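Local coordinates for CDP-glucose-4,6-dehydratase (Yersinia pseudotuberculosis, PDB 1RKX), which probably catalyses the NAD-dependent conversion of CDP-D-glucose, with loss of water, to CDP-4-keto-6-deoxyglucose, at residues F20-M32 and Q233-L245. Numbering follows the deposited sequence.
With NAD (nicotinamide-adenine-dinucleotide), chain G.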
loop_
_atom_site.group_PDB
_atom_site.type_symbol
_atom_site.label_atom_id
_atom_site.label_comp_id
_atom_site.label_asym_id
_atom_site.label_seq_id
_atom_site.Cartn_x
_atom_site.Cartn_y
_atom_site.Cartn_z
ATOM N N PHE C 20 -4.829 28.604 22.151
ATOM C CA PHE C 20 -3.512 28.242 22.667
ATOM C C PHE C 20 -2.397 28.356 21.631
ATOM O O PHE C 20 -1.478 29.166 21.787
ATOM C CB PHE C 20 -3.569 26.819 23.243
ATOM C CG PHE C 20 -2.240 26.286 23.711
ATOM C CD1 PHE C 20 -1.485 26.977 24.658
ATOM C CD2 PHE C 20 -1.770 25.062 23.240
ATOM C CE1 PHE C 20 -0.277 26.455 25.136
ATOM C CE2 PHE C 20 -0.566 24.526 23.707
ATOM C CZ PHE C 20 0.183 25.224 24.660
ATOM N N LYS C 21 -2.463 27.549 20.575
ATOM C CA LYS C 21 -1.430 27.592 19.545
ATOM C C LYS C 21 -1.442 28.916 18.799
ATOM O O LYS C 21 -0.387 29.468 18.480
ATOM C CB LYS C 21 -1.612 26.445 18.545
ATOM C CG LYS C 21 -1.405 25.057 19.148
ATOM C CD LYS C 21 -1.638 23.957 18.125
ATOM C CE LYS C 21 -0.646 24.038 16.972
ATOM N NZ LYS C 21 -0.870 22.966 15.957
ATOM N N GLY C 22 -2.639 29.420 18.521
ATOM C CA GLY C 22 -2.776 30.675 17.808
ATOM C C GLY C 22 -2.184 31.853 18.555
ATOM O O GLY C 22 -1.613 32.753 17.939
ATOM N N GLY C 23 -2.339 31.851 19.876
ATOM C CA GLY C 23 -1.798 32.923 20.691
ATOM C C GLY C 23 -0.282 32.910 20.660
ATOM O O GLY C 23 0.354 33.946 20.455
ATOM N N TRP C 24 0.318 31.741 20.861
ATOM C CA TRP C 24 1.777 31.674 20.823
ATOM C C TRP C 24 2.293 32.082 19.444
ATOM O O TRP C 24 3.281 32.806 19.340
ATOM C CB TRP C 24 2.280 30.267 21.177
ATOM C CG TRP C 24 2.330 30.004 22.660
ATOM C CD1 TRP C 24 1.439 29.294 23.401
ATOM C CD2 TRP C 24 3.330 30.472 23.575
ATOM N NE1 TRP C 24 1.819 29.282 24.728
ATOM C CE2 TRP C 24 2.978 30.000 24.859
ATOM C CE3 TRP C 24 4.492 31.246 23.432
ATOM C CZ2 TRP C 24 3.748 30.276 26.000
ATOM C CZ3 TRP C 24 5.260 31.522 24.567
ATOM C CH2 TRP C 24 4.880 31.035 25.834
ATOM N N LEU C 25 1.624 31.632 18.386
ATOM C CA LEU C 25 2.054 31.990 17.034
ATOM C C LEU C 25 1.928 33.496 16.793
ATOM O O LEU C 25 2.835 34.119 16.226
ATOM C CB LEU C 25 1.241 31.244 15.971
ATOM C CG LEU C 25 1.681 31.553 14.530
ATOM C CD1 LEU C 25 3.124 31.104 14.321
ATOM C CD2 LEU C 25 0.767 30.852 13.531
ATOM N N SER C 26 0.806 34.074 17.211
ATOM C CA SER C 26 0.583 35.508 17.037
ATOM C C SER C 26 1.643 36.314 17.782
ATOM O O SER C 26 2.183 37.281 17.244
ATOM C CB SER C 26 -0.815 35.889 17.519
ATOM O OG SER C 26 -1.798 35.295 16.684
ATOM N N LEU C 27 1.939 35.914 19.017
ATOM C CA LEU C 27 2.958 36.597 19.813
ATOM C C LEU C 27 4.312 36.492 19.121
ATOM O O LEU C 27 5.074 37.463 19.070
ATOM C CB LEU C 27 3.064 35.980 21.205
ATOM C CG LEU C 27 1.960 36.290 22.213
ATOM C CD1 LEU C 27 2.151 35.435 23.467
ATOM C CD2 LEU C 27 1.994 37.781 22.554
ATOM N N TRP C 28 4.608 35.310 18.585
ATOM C CA TRP C 28 5.875 35.071 17.898
ATOM C C TRP C 28 5.994 35.988 16.684
ATOM O O TRP C 28 7.017 36.646 16.487
ATOM C CB TRP C 28 5.969 33.608 17.450
ATOM C CG TRP C 28 7.379 33.140 17.155
ATOM C CD1 TRP C 28 8.450 33.914 16.794
ATOM C CD2 TRP C 28 7.853 31.786 17.176
ATOM N NE1 TRP C 28 9.560 33.125 16.591
ATOM C CE2 TRP C 28 9.223 31.815 16.819
ATOM C CE3 TRP C 28 7.255 30.552 17.461
ATOM C CZ2 TRP C 28 10.004 30.652 16.740
ATOM C CZ3 TRP C 28 8.035 29.391 17.381
ATOM C CH2 TRP C 28 9.395 29.456 17.023
ATOM N N LEU C 29 4.939 36.028 15.875
ATOM C CA LEU C 29 4.907 36.869 14.683
ATOM C C LEU C 29 5.080 38.339 15.071
ATOM O O LEU C 29 5.824 39.075 14.420
ATOM C CB LEU C 29 3.577 36.679 13.940
ATOM C CG LEU C 29 3.388 35.323 13.248
ATOM C CD1 LEU C 29 1.934 35.139 12.815
ATOM C CD2 LEU C 29 4.323 35.245 12.044
ATOM N N GLN C 30 4.392 38.761 16.129
ATOM C CA GLN C 30 4.498 40.144 16.594
ATOM C C GLN C 30 5.941 40.492 16.962
ATOM O O GLN C 30 6.456 41.535 16.552
ATOM C CB GLN C 30 3.592 40.379 17.802
ATOM C CG GLN C 30 2.104 40.256 17.495
ATOM C CD GLN C 30 1.236 40.348 18.734
ATOM O OE1 GLN C 30 0.094 39.869 18.742
ATOM N NE2 GLN C 30 1.761 40.967 19.785
ATOM N N THR C 31 6.598 39.619 17.726
ATOM C CA THR C 31 7.975 39.881 18.133
ATOM C C THR C 31 8.927 39.993 16.949
ATOM O O THR C 31 9.959 40.653 17.049
ATOM C CB THR C 31 8.516 38.795 19.089
ATOM O OG1 THR C 31 8.684 37.564 18.382
ATOM C CG2 THR C 31 7.560 38.582 20.238
ATOM N N MET C 32 8.587 39.359 15.830
ATOM C CA MET C 32 9.446 39.418 14.654
ATOM C C MET C 32 9.102 40.583 13.728
ATOM O O MET C 32 9.627 40.680 12.622
ATOM C CB MET C 32 9.401 38.090 13.891
ATOM C CG MET C 32 9.969 36.924 14.694
ATOM S SD MET C 32 10.274 35.440 13.718
ATOM C CE MET C 32 8.575 34.935 13.339
ATOM N N GLN C 233 5.204 17.520 22.801
ATOM C CA GLN C 233 6.139 18.510 22.277
ATOM C C GLN C 233 5.706 19.904 22.706
ATOM O O GLN C 233 4.510 20.203 22.782
ATOM C CB GLN C 233 6.205 18.440 20.751
ATOM C CG GLN C 233 4.858 18.604 20.058
ATOM C CD GLN C 233 4.949 18.449 18.554
ATOM O OE1 GLN C 233 3.936 18.235 17.878
ATOM N NE2 GLN C 233 6.161 18.568 18.017
ATOM N N HIS C 234 6.681 20.757 22.998
ATOM C CA HIS C 234 6.374 22.118 23.404
ATOM C C HIS C 234 5.715 22.792 22.208
ATOM O O HIS C 234 6.094 22.550 21.055
ATOM C CB HIS C 234 7.653 22.852 23.808
ATOM C CG HIS C 234 7.410 24.178 24.458
ATOM N ND1 HIS C 234 7.075 25.308 23.744
ATOM C CD2 HIS C 234 7.436 24.549 25.759
ATOM C CE1 HIS C 234 6.908 26.320 24.578
ATOM N NE2 HIS C 234 7.120 25.886 25.807
ATOM N N VAL C 235 4.727 23.634 22.486
ATOM C CA VAL C 235 3.988 24.328 21.442
ATOM C C VAL C 235 4.872 25.063 20.432
ATOM O O VAL C 235 4.526 25.164 19.258
ATOM C CB VAL C 235 2.959 25.316 22.065
ATOM C CG1 VAL C 235 3.669 26.350 22.934
ATOM C CG2 VAL C 235 2.145 25.985 20.963
ATOM N N LEU C 236 6.021 25.565 20.871
ATOM C CA LEU C 236 6.898 26.277 19.950
ATOM C C LEU C 236 7.577 25.373 18.912
ATOM O O LEU C 236 8.020 25.851 17.870
ATOM C CB LEU C 236 7.954 27.063 20.732
ATOM C CG LEU C 236 7.403 28.135 21.680
ATOM C CD1 LEU C 236 8.554 28.813 22.412
ATOM C CD2 LEU C 236 6.585 29.163 20.890
ATOM N N GLU C 237 7.651 24.072 19.187
ATOM C CA GLU C 237 8.286 23.139 18.254
ATOM C C GLU C 237 7.534 23.070 16.918
ATOM O O GLU C 237 8.108 23.358 15.870
ATOM C CB GLU C 237 8.398 21.751 18.895
ATOM C CG GLU C 237 9.180 21.753 20.220
ATOM C CD GLU C 237 10.683 21.539 20.053
ATOM O OE1 GLU C 237 11.294 22.121 19.126
ATOM O OE2 GLU C 237 11.264 20.791 20.869
ATOM N N PRO C 238 6.249 22.676 16.927
ATOM C CA PRO C 238 5.574 22.637 15.629
ATOM C C PRO C 238 5.435 24.033 15.024
ATOM O O PRO C 238 5.527 24.196 13.809
ATOM C CB PRO C 238 4.222 21.998 15.951
ATOM C CG PRO C 238 4.002 22.362 17.401
ATOM C CD PRO C 238 5.378 22.140 17.987
ATOM N N LEU C 239 5.224 25.038 15.871
ATOM C CA LEU C 239 5.081 26.404 15.374
ATOM C C LEU C 239 6.335 26.843 14.616
ATOM O O LEU C 239 6.242 27.534 13.600
ATOM C CB LEU C 239 4.782 27.370 16.526
ATOM C CG LEU C 239 3.293 27.614 16.817
ATOM C CD1 LEU C 239 2.566 26.292 17.003
ATOM C CD2 LEU C 239 3.145 28.499 18.046
ATOM N N SER C 240 7.508 26.440 15.097
ATOM C CA SER C 240 8.738 26.808 14.401
ATOM C C SER C 240 8.694 26.182 13.015
ATOM O O SER C 240 9.145 26.780 12.043
ATOM C CB SER C 240 9.980 26.334 15.171
ATOM O OG SER C 240 10.062 24.919 15.255
ATOM N N GLY C 241 8.126 24.981 12.927
ATOM C CA GLY C 241 8.016 24.313 11.641
ATOM C C GLY C 241 7.047 25.041 10.726
ATOM O O GLY C 241 7.301 25.180 9.532
ATOM N N TYR C 242 5.931 25.508 11.286
ATOM C CA TYR C 242 4.926 26.244 10.508
ATOM C C TYR C 242 5.545 27.518 9.926
ATOM O O TYR C 242 5.306 27.865 8.774
ATOM C CB TYR C 242 3.739 26.651 11.391
ATOM C CG TYR C 242 2.962 25.519 12.039
ATOM C CD1 TYR C 242 1.938 25.794 12.946
ATOM C CD2 TYR C 242 3.264 24.182 11.771
ATOM C CE1 TYR C 242 1.232 24.771 13.573
ATOM C CE2 TYR C 242 2.560 23.143 12.403
ATOM C CZ TYR C 242 1.552 23.446 13.298
ATOM O OH TYR C 242 0.876 22.431 13.941
ATOM N N LEU C 243 6.330 28.217 10.742
ATOM C CA LEU C 243 6.972 29.461 10.310
ATOM C C LEU C 243 7.995 29.189 9.216
ATOM O O LEU C 243 8.044 29.897 8.211
ATOM C CB LEU C 243 7.645 30.155 11.500
ATOM C CG LEU C 243 6.720 30.713 12.590
ATOM C CD1 LEU C 243 7.532 31.062 13.832
ATOM C CD2 LEU C 243 5.976 31.936 12.066
ATOM N N LEU C 244 8.810 28.154 9.412
ATOM C CA LEU C 244 9.821 27.780 8.431
ATOM C C LEU C 244 9.157 27.439 7.103
ATOM O O LEU C 244 9.616 27.856 6.038
ATOM C CB LEU C 244 10.616 26.572 8.937
ATOM C CG LEU C 244 11.703 26.027 8.014
ATOM C CD1 LEU C 244 12.763 27.103 7.774
ATOM C CD2 LEU C 244 12.329 24.790 8.652
ATOM N N LEU C 245 8.073 26.673 7.168
ATOM C CA LEU C 245 7.342 26.291 5.967
ATOM C C LEU C 245 6.751 27.516 5.271
ATOM O O LEU C 245 6.812 27.627 4.049
ATOM C CB LEU C 245 6.213 25.315 6.317
ATOM C CG LEU C 245 5.278 24.915 5.170
ATOM C CD1 LEU C 245 6.061 24.220 4.071
ATOM C CD2 LEU C 245 4.178 24.002 5.709
HETATM P PA NAD G . -7.780 26.177 21.126
HETATM O O1A NAD G . -9.140 25.720 21.484
HETATM O O2A NAD G . -6.971 26.806 22.204
HETATM O O5B NAD G . -7.836 27.207 19.892
HETATM C C5B NAD G . -8.885 27.058 18.905
HETATM C C4B NAD G . -9.148 28.381 18.184
HETATM O O4B NAD G . -10.220 28.034 17.277
HETATM C C3B NAD G . -9.707 29.457 19.102
HETATM O O3B NAD G . -8.950 30.659 18.855
HETATM C C2B NAD G . -11.163 29.532 18.681
HETATM O O2B NAD G . -11.775 30.827 18.939
HETATM C C1B NAD G . -11.080 29.141 17.228
HETATM N N9A NAD G . -12.362 28.716 16.689
HETATM C C8A NAD G . -13.050 27.563 16.961
HETATM N N7A NAD G . -14.209 27.471 16.315
HETATM C C5A NAD G . -14.273 28.640 15.582
HETATM C C6A NAD G . -15.255 29.139 14.698
HETATM N N6A NAD G . -16.385 28.546 14.373
HETATM N N1A NAD G . -15.021 30.358 14.117
HETATM C C2A NAD G . -13.853 31.005 14.437
HETATM N N3A NAD G . -12.875 30.640 15.238
HETATM C C4A NAD G . -13.144 29.427 15.795
HETATM O O3 NAD G . -7.011 24.972 20.501
HETATM P PN NAD G . -5.475 24.846 19.952
HETATM O O1N NAD G . -4.855 23.852 20.832
HETATM O O2N NAD G . -4.839 26.185 20.032
HETATM O O5D NAD G . -5.672 24.248 18.500
HETATM C C5D NAD G . -5.225 25.047 17.400
HETATM C C4D NAD G . -5.412 24.291 16.099
HETATM O O4D NAD G . -4.494 23.151 16.194
HETATM C C3D NAD G . -6.773 23.660 15.802
HETATM O O3D NAD G . -6.942 23.613 14.371
HETATM C C2D NAD G . -6.612 22.262 16.384
HETATM O O2D NAD G . -7.569 21.361 15.801
HETATM C C1D NAD G . -5.196 21.947 15.983
HETATM N N1N NAD G . -4.624 20.868 16.780
HETATM C C2N NAD G . -4.188 21.049 18.104
HETATM C C3N NAD G . -3.527 19.939 18.859
HETATM C C7N NAD G . -3.049 20.229 20.222
HETATM O O7N NAD G . -2.483 19.302 20.823
HETATM N N7N NAD G . -3.198 21.427 20.825
HETATM C C4N NAD G . -3.470 18.566 18.226
HETATM C C5N NAD G . -4.002 18.544 16.829
HETATM C C6N NAD G . -4.510 19.573 16.185
#
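Val235 meets Phe20, Lys21 and Trp24 where the chain leading into helix 236-251 packs on helix 20-31, the first helix of the Rossmann fold in this short-chain dehydrogenase/reductase family enzyme. The axes of 20-31 and 236-245 approach to 10.3 Å and cross at -56°. Just before, His234 caps the later helix: its ND1 accepts from Leu236 N, close to the ring plane, while Glu349 holds its NE2. Val235 splits its branches. CG1, between backbone N and carbonyl carbon, lies over one face of the Trp24 indole, 3.8 Å from the centroid of the five-membered ring; CB faces Phe20 CZ from the opposite direction, and CG2 reaches the Lys21 chain. Trp24 NE1 is hydrogen-bonded to Gly199 O, which helps fix the indole beneath that methyl. Leu236 pushes CD2 between the two indoles, 3.9 Å from Trp24 CE3 and 3.8 Å from Trp28 CE3. Leu239 drops CD2 onto the backbone of helix 20-31, near Lys21 O and Leu25 N, and its CB touches Trp28 CZ3. Ser240 CB touches Trp28 CH2, completing with Leu236, Leu239 and Leu243 the hole that the Trp28 side chain fills. Lys21 NZ donates to Tyr242 OH at 2.7 Å and lies at the edge of the ring, near its plane; a bend at chi3 (63°) turns the lysine chain across the tyrosine. At the same N-terminal turn, Phe20 N and Lys21 N bind the NAD diphosphate through O2A and O2N, so helix 236-251 packs directly behind a cofactor-binding element. Leu243 closes the interface: CD2 touches Leu25 CD1 and Leu29 CD2, and CD1 sits above the Trp28 six-membered ring, 3.5 Å from its centroid and 14° off the normal.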